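PDB 4RF8: arginine kinase, which catalyses the reversible transfer of a phosphoryl group from ATP to L-arginine, giving N(omega)-phospho-L-arginine and ADP. Local coordinates for residues Arg287-Val292 against Val331-Asn336. Sequence-based numbering, arbitrary orientation.
Sequences RASVHV and VYDISN. With ADP (adenosine-5'-diphosphate), chain C.
With CG anti to the backbone N in both residues (chi1 -178° each), R287 and D333 reach toward one another from opposite directions, and the extended arginine brings NH1 to 2.8 Å from OD1 of D333. The guanidinium and carboxylate planes lie 25° apart in this salt bridge. NH1 also makes a weak bond to OD2, the oxygen on which H291 and S289 converge. From H291, NE2 points ring-edge first at D333 OD2, a weak bond of 3.2 Å bent to 131°, while one face of the imidazole lies against the adenine of ADP around C6. S289 OG lies between D333 OD2, at 3.1 Å, and ADP N7, at 2.8 Å. The guanidinium of R287 lies beside the alpha-phosphate, with ADP O1A over one face and S335 CB over the opposite one. D333 thus gathers R287, S289 and H291 around its carboxylate and probably orients them; its charge would be expected to offset that of the arginine.

The backbone ladder holds the two strands in register. V290 and I334 bond in both directions, I334 N to V290 O almost straight, as do Y332 and V292. At the A288 end the N336 side-chain amide supplements it, OD1 accepting from A288 N (2.8 Å), while N336 N to A288 O is only weak. On the other face of the sheet, V292 CG1 packs on I334 CG1. The pair illustrates how antiparallel neighbours in the eight-stranded sheet of the phosphagen kinase catalytic domain build an ADP site, the first strand supplying most of the contacts to the nucleotide, the second setting a carboxylate behind them.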
loop_
_atom_site.group_PDB
_atom_site.type_symbol
_atom_site.label_atom_id
_atom_site.label_comp_id
_atom_site.label_asym_id
_atom_site.label_seq_id
_atom_site.Cartn_x
_atom_site.Cartn_y
_atom_site.Cartn_z
ATOM N N ARG A 287 7.592 13.661 13.165
ATOM C CA ARG A 287 7.948 13.546 11.761
ATOM C C ARG A 287 6.719 13.110 10.967
ATOM O O ARG A 287 6.284 11.959 11.051
ATOM C CB ARG A 287 9.098 12.556 11.558
ATOM C CG ARG A 287 9.545 12.425 10.109
ATOM C CD ARG A 287 10.803 11.579 9.970
ATOM N NE ARG A 287 11.288 11.559 8.592
ATOM C CZ ARG A 287 10.953 10.640 7.692
ATOM N NH1 ARG A 287 11.440 10.705 6.461
ATOM N NH2 ARG A 287 10.133 9.652 8.021
ATOM N N ALA A 288 6.143 14.049 10.223
ATOM C CA ALA A 288 5.053 13.735 9.307
ATOM C C ALA A 288 5.652 13.473 7.934
ATOM O O ALA A 288 6.521 14.220 7.486
ATOM C CB ALA A 288 4.056 14.871 9.249
ATOM N N SER A 289 5.190 12.418 7.268
ATOM C CA SER A 289 5.830 11.965 6.035
ATOM C C SER A 289 4.853 11.439 4.984
ATOM O O SER A 289 3.795 10.896 5.309
ATOM C CB SER A 289 6.870 10.891 6.353
ATOM O OG SER A 289 7.322 10.247 5.178
ATOM N N VAL A 290 5.231 11.601 3.721
ATOM C CA VAL A 290 4.435 11.129 2.598
ATOM C C VAL A 290 5.368 10.593 1.517
ATOM O O VAL A 290 6.384 11.215 1.210
ATOM C CB VAL A 290 3.557 12.265 2.014
ATOM C CG1 VAL A 290 3.138 11.950 0.590
ATOM C CG2 VAL A 290 2.333 12.513 2.884
ATOM N N HIS A 291 5.042 9.426 0.967
ATOM C CA HIS A 291 5.749 8.929 -0.205
ATOM C C HIS A 291 4.961 9.317 -1.454
ATOM O O HIS A 291 3.787 8.965 -1.593
ATOM C CB HIS A 291 5.958 7.412 -0.124
ATOM C CG HIS A 291 6.981 6.994 0.889
ATOM N ND1 HIS A 291 7.385 5.686 1.044
ATOM C CD2 HIS A 291 7.683 7.716 1.796
ATOM C CE1 HIS A 291 8.292 5.619 2.004
ATOM N NE2 HIS A 291 8.490 6.835 2.476
ATOM N N VAL A 292 5.605 10.058 -2.351
ATOM C CA VAL A 292 4.917 10.619 -3.507
ATOM C C VAL A 292 5.790 10.585 -4.761
ATOM O O VAL A 292 6.997 10.834 -4.703
ATOM C CB VAL A 292 4.427 12.063 -3.217
ATOM C CG1 VAL A 292 5.602 12.979 -2.917
ATOM C CG2 VAL A 292 3.608 12.602 -4.376
ATOM N N VAL A 331 9.839 8.519 -6.983
ATOM C CA VAL A 331 9.164 8.485 -5.689
ATOM C C VAL A 331 10.047 9.047 -4.575
ATOM O O VAL A 331 11.155 8.560 -4.343
ATOM C CB VAL A 331 8.702 7.058 -5.338
ATOM C CG1 VAL A 331 8.284 6.974 -3.886
ATOM C CG2 VAL A 331 7.553 6.646 -6.239
ATOM N N TYR A 332 9.551 10.073 -3.887
ATOM C CA TYR A 332 10.321 10.727 -2.834
ATOM C C TYR A 332 9.622 10.700 -1.478
ATOM O O TYR A 332 8.394 10.621 -1.398
ATOM C CB TYR A 332 10.645 12.173 -3.228
ATOM C CG TYR A 332 11.612 12.281 -4.382
ATOM C CD1 TYR A 332 11.158 12.350 -5.691
ATOM C CD2 TYR A 332 12.980 12.304 -4.162
ATOM C CE1 TYR A 332 12.039 12.441 -6.749
ATOM C CE2 TYR A 332 13.870 12.396 -5.209
ATOM C CZ TYR A 332 13.394 12.464 -6.501
ATOM O OH TYR A 332 14.280 12.555 -7.547
ATOM N N ASP A 333 10.422 10.752 -0.418
ATOM C CA ASP A 333 9.911 10.914 0.936
ATOM C C ASP A 333 9.853 12.407 1.230
ATOM O O ASP A 333 10.882 13.083 1.237
ATOM C CB ASP A 333 10.846 10.223 1.936
ATOM C CG ASP A 333 10.345 10.306 3.371
ATOM O OD1 ASP A 333 10.332 11.414 3.948
ATOM O OD2 ASP A 333 9.997 9.249 3.935
ATOM N N ILE A 334 8.650 12.924 1.458
ATOM C CA ILE A 334 8.485 14.330 1.801
ATOM C C ILE A 334 8.118 14.462 3.276
ATOM O O ILE A 334 7.100 13.923 3.713
ATOM C CB ILE A 334 7.406 15.005 0.940
ATOM C CG1 ILE A 334 7.674 14.767 -0.547
ATOM C CG2 ILE A 334 7.347 16.491 1.244
ATOM C CD1 ILE A 334 8.954 15.395 -1.052
ATOM N N SER A 335 8.947 15.174 4.036
ATOM C CA SER A 335 8.734 15.325 5.472
ATOM C C SER A 335 9.025 16.744 5.940
ATOM O O SER A 335 9.698 17.512 5.254
ATOM C CB SER A 335 9.585 14.326 6.262
ATOM O OG SER A 335 10.962 14.465 5.956
ATOM N N ASN A 336 8.503 17.079 7.113
ATOM C CA ASN A 336 8.751 18.372 7.731
ATOM C C ASN A 336 10.193 18.509 8.195
ATOM O O ASN A 336 10.802 17.541 8.655
ATOM C CB ASN A 336 7.829 18.556 8.930
ATOM C CG ASN A 336 7.921 17.403 9.910
ATOM O OD1 ASN A 336 7.771 16.241 9.533
ATOM N ND2 ASN A 336 8.178 17.717 11.177
HETATM P PB ADP C . 11.378 8.169 12.230
HETATM O O1B ADP C . 11.635 6.735 12.625
HETATM O O2B ADP C . 9.986 8.654 12.541
HETATM O O3B ADP C . 12.464 9.126 12.653
HETATM P PA ADP C . 12.300 7.186 9.719
HETATM O O1A ADP C . 12.723 7.895 8.455
HETATM O O2A ADP C . 13.325 6.503 10.587
HETATM O O3A ADP C . 11.438 8.210 10.618
HETATM O "O5'" ADP C . 11.189 6.089 9.332
HETATM C "C5'" ADP C . 11.400 4.712 9.635
HETATM C "C4'" ADP C . 10.810 3.868 8.519
HETATM O "O4'" ADP C . 9.522 4.378 8.157
HETATM C "C3'" ADP C . 11.697 3.943 7.284
HETATM O "O3'" ADP C . 12.070 2.623 6.876
HETATM C "C2'" ADP C . 10.841 4.589 6.215
HETATM O "O2'" ADP C . 11.004 3.925 4.961
HETATM C "C1'" ADP C . 9.421 4.435 6.732
HETATM N N9 ADP C . 8.560 5.549 6.254
HETATM C C8 ADP C . 8.794 6.871 6.376
HETATM N N7 ADP C . 7.797 7.600 5.809
HETATM C C5 ADP C . 6.898 6.733 5.303
HETATM C C6 ADP C . 5.611 6.824 4.573
HETATM N N6 ADP C . 5.060 8.024 4.259
HETATM N N1 ADP C . 5.002 5.669 4.232
HETATM C C2 ADP C . 5.529 4.469 4.533
HETATM N N3 ADP C . 6.692 4.311 5.191
HETATM C C4 ADP C . 7.412 5.386 5.594
#